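Long-range contact in glycinin A3B4 subunit (Glycine max, PDB 2D5F), which is an 11S globulin that assembles into hexamers and stores protein in the soybean seed: residues 20-32 with 231-243. Sequence-based numbering, arbitrary orientation.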
loop_
_atom_site.group_PDB
_atom_site.type_symbol
_atom_site.label_atom_id
_atom_site.label_comp_id
_atom_site.label_asym_id
_atom_site.label_seq_id
_atom_site.Cartn_x
_atom_site.Cartn_y
_atom_site.Cartn_z
ATOM N N ASP B 20 -3.573 -10.120 40.132
ATOM C CA ASP B 20 -2.747 -10.973 40.990
ATOM C C ASP B 20 -1.717 -10.222 41.836
ATOM O O ASP B 20 -1.372 -10.662 42.927
ATOM C CB ASP B 20 -1.984 -12.002 40.155
ATOM C CG ASP B 20 -2.894 -12.875 39.338
ATOM O OD1 ASP B 20 -3.161 -12.526 38.168
ATOM O OD2 ASP B 20 -3.347 -13.908 39.870
ATOM N N HIS B 21 -1.213 -9.105 41.324
ATOM C CA HIS B 21 -0.202 -8.331 42.037
ATOM C C HIS B 21 -0.590 -6.858 42.164
ATOM O O HIS B 21 -1.234 -6.294 41.275
ATOM C CB HIS B 21 1.146 -8.458 41.310
ATOM C CG HIS B 21 2.269 -7.720 41.974
ATOM N ND1 HIS B 21 2.793 -8.098 43.193
ATOM C CD2 HIS B 21 2.964 -6.623 41.590
ATOM C CE1 HIS B 21 3.764 -7.266 43.530
ATOM N NE2 HIS B 21 3.887 -6.362 42.575
ATOM N N ARG B 22 -0.188 -6.239 43.269
ATOM C CA ARG B 22 -0.501 -4.836 43.516
ATOM C C ARG B 22 0.751 -4.039 43.858
ATOM O O ARG B 22 1.656 -4.541 44.523
ATOM C CB ARG B 22 -1.512 -4.716 44.667
ATOM C CG ARG B 22 -2.748 -5.588 44.487
ATOM C CD ARG B 22 -3.627 -5.656 45.739
ATOM N NE ARG B 22 -4.635 -4.599 45.792
ATOM C CZ ARG B 22 -4.465 -3.422 46.384
ATOM N NH1 ARG B 22 -3.318 -3.139 46.986
ATOM N NH2 ARG B 22 -5.447 -2.531 46.379
ATOM N N VAL B 23 0.794 -2.799 43.384
ATOM C CA VAL B 23 1.902 -1.890 43.656
ATOM C C VAL B 23 1.274 -0.603 44.163
ATOM O O VAL B 23 0.701 0.160 43.389
ATOM C CB VAL B 23 2.725 -1.561 42.382
ATOM C CG1 VAL B 23 3.686 -0.403 42.665
ATOM C CG2 VAL B 23 3.501 -2.786 41.926
ATOM N N GLU B 24 1.366 -0.373 45.468
ATOM C CA GLU B 24 0.809 0.828 46.072
ATOM C C GLU B 24 1.837 1.954 46.055
ATOM O O GLU B 24 2.936 1.810 46.587
ATOM C CB GLU B 24 0.366 0.531 47.507
ATOM C CG GLU B 24 -0.901 -0.309 47.583
ATOM C CD GLU B 24 -1.183 -0.812 48.982
ATOM O OE1 GLU B 24 -0.975 -0.035 49.936
ATOM O OE2 GLU B 24 -1.619 -1.978 49.129
ATOM N N SER B 25 1.476 3.069 45.428
ATOM C CA SER B 25 2.364 4.224 45.329
ATOM C C SER B 25 1.772 5.416 46.060
ATOM O O SER B 25 0.615 5.403 46.470
ATOM C CB SER B 25 2.577 4.624 43.861
ATOM O OG SER B 25 3.124 3.560 43.111
ATOM N N GLU B 26 2.574 6.461 46.196
ATOM C CA GLU B 26 2.124 7.668 46.861
ATOM C C GLU B 26 0.847 8.223 46.244
ATOM O O GLU B 26 -0.131 8.480 46.946
ATOM C CB GLU B 26 3.214 8.732 46.794
ATOM C CG GLU B 26 2.738 10.120 47.170
ATOM C CD GLU B 26 3.826 11.154 47.018
ATOM O OE1 GLU B 26 4.583 11.372 47.984
ATOM O OE2 GLU B 26 3.941 11.739 45.923
ATOM N N GLY B 27 0.862 8.401 44.923
ATOM C CA GLY B 27 -0.288 8.969 44.245
ATOM C C GLY B 27 -1.245 8.026 43.547
ATOM O O GLY B 27 -2.166 8.483 42.867
ATOM N N GLY B 28 -1.051 6.722 43.708
ATOM C CA GLY B 28 -1.944 5.788 43.052
ATOM C C GLY B 28 -1.702 4.316 43.315
ATOM O O GLY B 28 -0.997 3.931 44.251
ATOM N N LEU B 29 -2.295 3.493 42.456
ATOM C CA LEU B 29 -2.203 2.049 42.565
ATOM C C LEU B 29 -2.084 1.401 41.186
ATOM O O LEU B 29 -2.674 1.874 40.209
ATOM C CB LEU B 29 -3.463 1.524 43.260
ATOM C CG LEU B 29 -3.624 0.020 43.456
ATOM C CD1 LEU B 29 -2.577 -0.480 44.450
ATOM C CD2 LEU B 29 -5.026 -0.278 43.962
ATOM N N ILE B 30 -1.308 0.326 41.114
ATOM C CA ILE B 30 -1.142 -0.419 39.875
ATOM C C ILE B 30 -1.409 -1.878 40.201
ATOM O O ILE B 30 -0.782 -2.454 41.090
ATOM C CB ILE B 30 0.279 -0.289 39.300
ATOM C CG1 ILE B 30 0.540 1.160 38.880
ATOM C CG2 ILE B 30 0.436 -1.212 38.096
ATOM C CD1 ILE B 30 1.919 1.387 38.291
ATOM N N GLU B 31 -2.366 -2.462 39.493
ATOM C CA GLU B 31 -2.731 -3.855 39.687
ATOM C C GLU B 31 -2.491 -4.597 38.386
ATOM O O GLU B 31 -2.937 -4.158 37.327
ATOM C CB GLU B 31 -4.203 -3.951 40.067
ATOM C CG GLU B 31 -4.531 -3.320 41.402
ATOM C CD GLU B 31 -6.016 -3.198 41.615
ATOM O OE1 GLU B 31 -6.587 -2.157 41.233
ATOM O OE2 GLU B 31 -6.619 -4.153 42.146
ATOM N N THR B 32 -1.784 -5.717 38.452
ATOM C CA THR B 32 -1.525 -6.478 37.240
ATOM C C THR B 32 -2.009 -7.912 37.324
ATOM O O THR B 32 -2.063 -8.501 38.402
ATOM C CB THR B 32 -0.015 -6.505 36.895
ATOM O OG1 THR B 32 0.712 -7.159 37.943
ATOM C CG2 THR B 32 0.515 -5.087 36.724
ATOM N N ASP B 231 17.053 9.142 46.214
ATOM C CA ASP B 231 16.339 9.102 47.493
ATOM C C ASP B 231 14.814 9.072 47.369
ATOM O O ASP B 231 14.096 9.133 48.372
ATOM C CB ASP B 231 16.744 10.309 48.342
ATOM C CG ASP B 231 18.245 10.524 48.371
ATOM O OD1 ASP B 231 18.976 9.589 48.756
ATOM O OD2 ASP B 231 18.694 11.629 48.002
ATOM N N ASP B 232 14.326 8.966 46.140
ATOM C CA ASP B 232 12.895 8.949 45.874
ATOM C C ASP B 232 12.231 7.678 46.387
ATOM O O ASP B 232 12.625 6.574 46.012
ATOM C CB ASP B 232 12.656 9.069 44.370
ATOM C CG ASP B 232 11.247 9.472 44.039
ATOM O OD1 ASP B 232 10.343 9.161 44.840
ATOM O OD2 ASP B 232 11.047 10.094 42.975
ATOM N N GLU B 233 11.213 7.833 47.228
ATOM C CA GLU B 233 10.499 6.690 47.788
ATOM C C GLU B 233 9.014 6.727 47.444
ATOM O O GLU B 233 8.218 5.996 48.026
ATOM C CB GLU B 233 10.666 6.666 49.313
ATOM C CG GLU B 233 12.113 6.745 49.781
ATOM C CD GLU B 233 12.951 5.556 49.333
ATOM O OE1 GLU B 233 14.194 5.626 49.446
ATOM O OE2 GLU B 233 12.373 4.546 48.875
ATOM N N ARG B 234 8.645 7.575 46.490
ATOM C CA ARG B 234 7.249 7.718 46.089
ATOM C C ARG B 234 6.756 6.624 45.136
ATOM O O ARG B 234 5.553 6.364 45.048
ATOM C CB ARG B 234 7.043 9.085 45.433
ATOM C CG ARG B 234 7.410 10.273 46.313
ATOM C CD ARG B 234 7.353 11.561 45.511
ATOM N NE ARG B 234 8.330 11.548 44.427
ATOM C CZ ARG B 234 8.320 12.389 43.398
ATOM N NH1 ARG B 234 7.377 13.321 43.309
ATOM N NH2 ARG B 234 9.247 12.292 42.451
ATOM N N LYS B 235 7.694 5.989 44.438
ATOM C CA LYS B 235 7.395 4.941 43.460
ATOM C C LYS B 235 6.870 5.560 42.159
ATOM O O LYS B 235 6.861 6.786 42.026
ATOM C CB LYS B 235 6.416 3.911 44.041
ATOM C CG LYS B 235 6.997 3.194 45.270
ATOM C CD LYS B 235 6.088 2.099 45.811
ATOM C CE LYS B 235 6.552 1.625 47.188
ATOM N NZ LYS B 235 7.988 1.212 47.204
ATOM N N GLN B 236 6.439 4.719 41.216
ATOM C CA GLN B 236 5.985 5.161 39.886
ATOM C C GLN B 236 4.793 6.111 39.716
ATOM O O GLN B 236 4.612 6.690 38.641
ATOM C CB GLN B 236 5.770 3.937 38.986
ATOM C CG GLN B 236 4.919 2.857 39.601
ATOM C CD GLN B 236 5.752 1.715 40.148
ATOM O OE1 GLN B 236 5.843 0.649 39.535
ATOM N NE2 GLN B 236 6.374 1.935 41.300
ATOM N N ILE B 237 3.957 6.249 40.737
ATOM C CA ILE B 237 2.831 7.173 40.652
ATOM C C ILE B 237 2.956 8.101 41.854
ATOM O O ILE B 237 2.875 7.664 43.004
ATOM C CB ILE B 237 1.465 6.456 40.698
ATOM C CG1 ILE B 237 1.315 5.529 39.488
ATOM C CG2 ILE B 237 0.341 7.486 40.680
ATOM C CD1 ILE B 237 -0.032 4.831 39.413
ATOM N N VAL B 238 3.171 9.378 41.579
ATOM C CA VAL B 238 3.345 10.357 42.636
ATOM C C VAL B 238 2.191 11.346 42.752
ATOM O O VAL B 238 1.376 11.489 41.835
ATOM C CB VAL B 238 4.636 11.152 42.408
ATOM C CG1 VAL B 238 5.802 10.190 42.216
ATOM C CG2 VAL B 238 4.478 12.065 41.197
ATOM N N THR B 239 2.130 12.026 43.894
ATOM C CA THR B 239 1.105 13.027 44.129
ATOM C C THR B 239 1.748 14.390 43.906
ATOM O O THR B 239 2.785 14.697 44.497
ATOM C CB THR B 239 0.568 12.966 45.570
ATOM O OG1 THR B 239 -0.055 11.696 45.795
ATOM C CG2 THR B 239 -0.444 14.076 45.801
ATOM N N VAL B 240 1.140 15.196 43.041
ATOM C CA VAL B 240 1.658 16.524 42.752
ATOM C C VAL B 240 0.985 17.504 43.709
ATOM O O VAL B 240 -0.185 17.859 43.533
ATOM C CB VAL B 240 1.360 16.946 41.292
ATOM C CG1 VAL B 240 1.973 18.314 41.006
ATOM C CG2 VAL B 240 1.914 15.906 40.329
ATOM N N GLU B 241 1.727 17.924 44.730
ATOM C CA GLU B 241 1.195 18.847 45.721
ATOM C C GLU B 241 0.968 20.207 45.084
ATOM O O GLU B 241 1.868 20.771 44.462
ATOM C CB GLU B 241 2.162 18.986 46.898
ATOM C CG GLU B 241 1.517 19.565 48.150
ATOM C CD GLU B 241 2.531 19.951 49.211
ATOM O OE1 GLU B 241 3.400 19.114 49.544
ATOM O OE2 GLU B 241 2.453 21.093 49.717
ATOM N N GLY B 242 -0.246 20.725 45.241
ATOM C CA GLY B 242 -0.580 22.017 44.676
ATOM C C GLY B 242 -1.145 21.902 43.272
ATOM O O GLY B 242 -1.546 22.902 42.671
ATOM N N GLY B 243 -1.181 20.676 42.752
ATOM C CA GLY B 243 -1.700 20.453 41.415
ATOM C C GLY B 243 -0.649 20.724 40.358
ATOM O O GLY B 243 0.276 21.507 40.579
HETATM O O HOH W 1 5.174 13.937 45.270
HETATM O O HOH W 2 -2.302 11.419 44.109
#
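The turn S25-G28 that joins antiparallel strands 21-24 and 28-32 rests on the backbone of segment 234-239: E26 N donates to R234 O almost dead straight (179°), and G27 N reaches I237 O (2.9 Å) from above the carbonyl plane. This beta hairpin borders one sheet of the N-terminal cupin barrel, whereas strand 237-239 pairs with strand 56-62 of the other, so the contact ties the two sheets together at their margin. E26 carries most of the polar side-chain contact. With CG anti to the backbone N (chi1 167°) and an extended chain, its carboxylate is laid beside strand 237-239, and OE2 takes the T239 N-H on its anti lone pair at 2.7 Å. One water binds E26 OE2, T239 O and R234 NH1 together, bridging the acid to an arginine whose NH1 stays 4.6 Å from OE2. The R234 CG and CD methylenes lie against one side of the carboxylate, CD 3.4 Å from E26 OE2, while its guanidinium grips D232 side-on through NE and NH2, has V238 CG1 over one face, and gives NH2 also to N469 O of the second subunit. Cut back to an alanine here, R234 would give up both grips on D232, and the acid is likely to lose its charged mate, the bridging water one of its three partners, and N469 of the second subunit its bond. Buried I237 sets CG2 against the G27-G28 peptide, 3.4 Å from G28 N, and its CD1 packs on I30 CG1. G27, with no side chain, brings its CA to 3.1 Å from T239 OG1. The aliphatic part of K235 passes E24 O before NZ pairs with D170. S25 OG, buried without a polar partner, lies 3.4 Å from K235 CB.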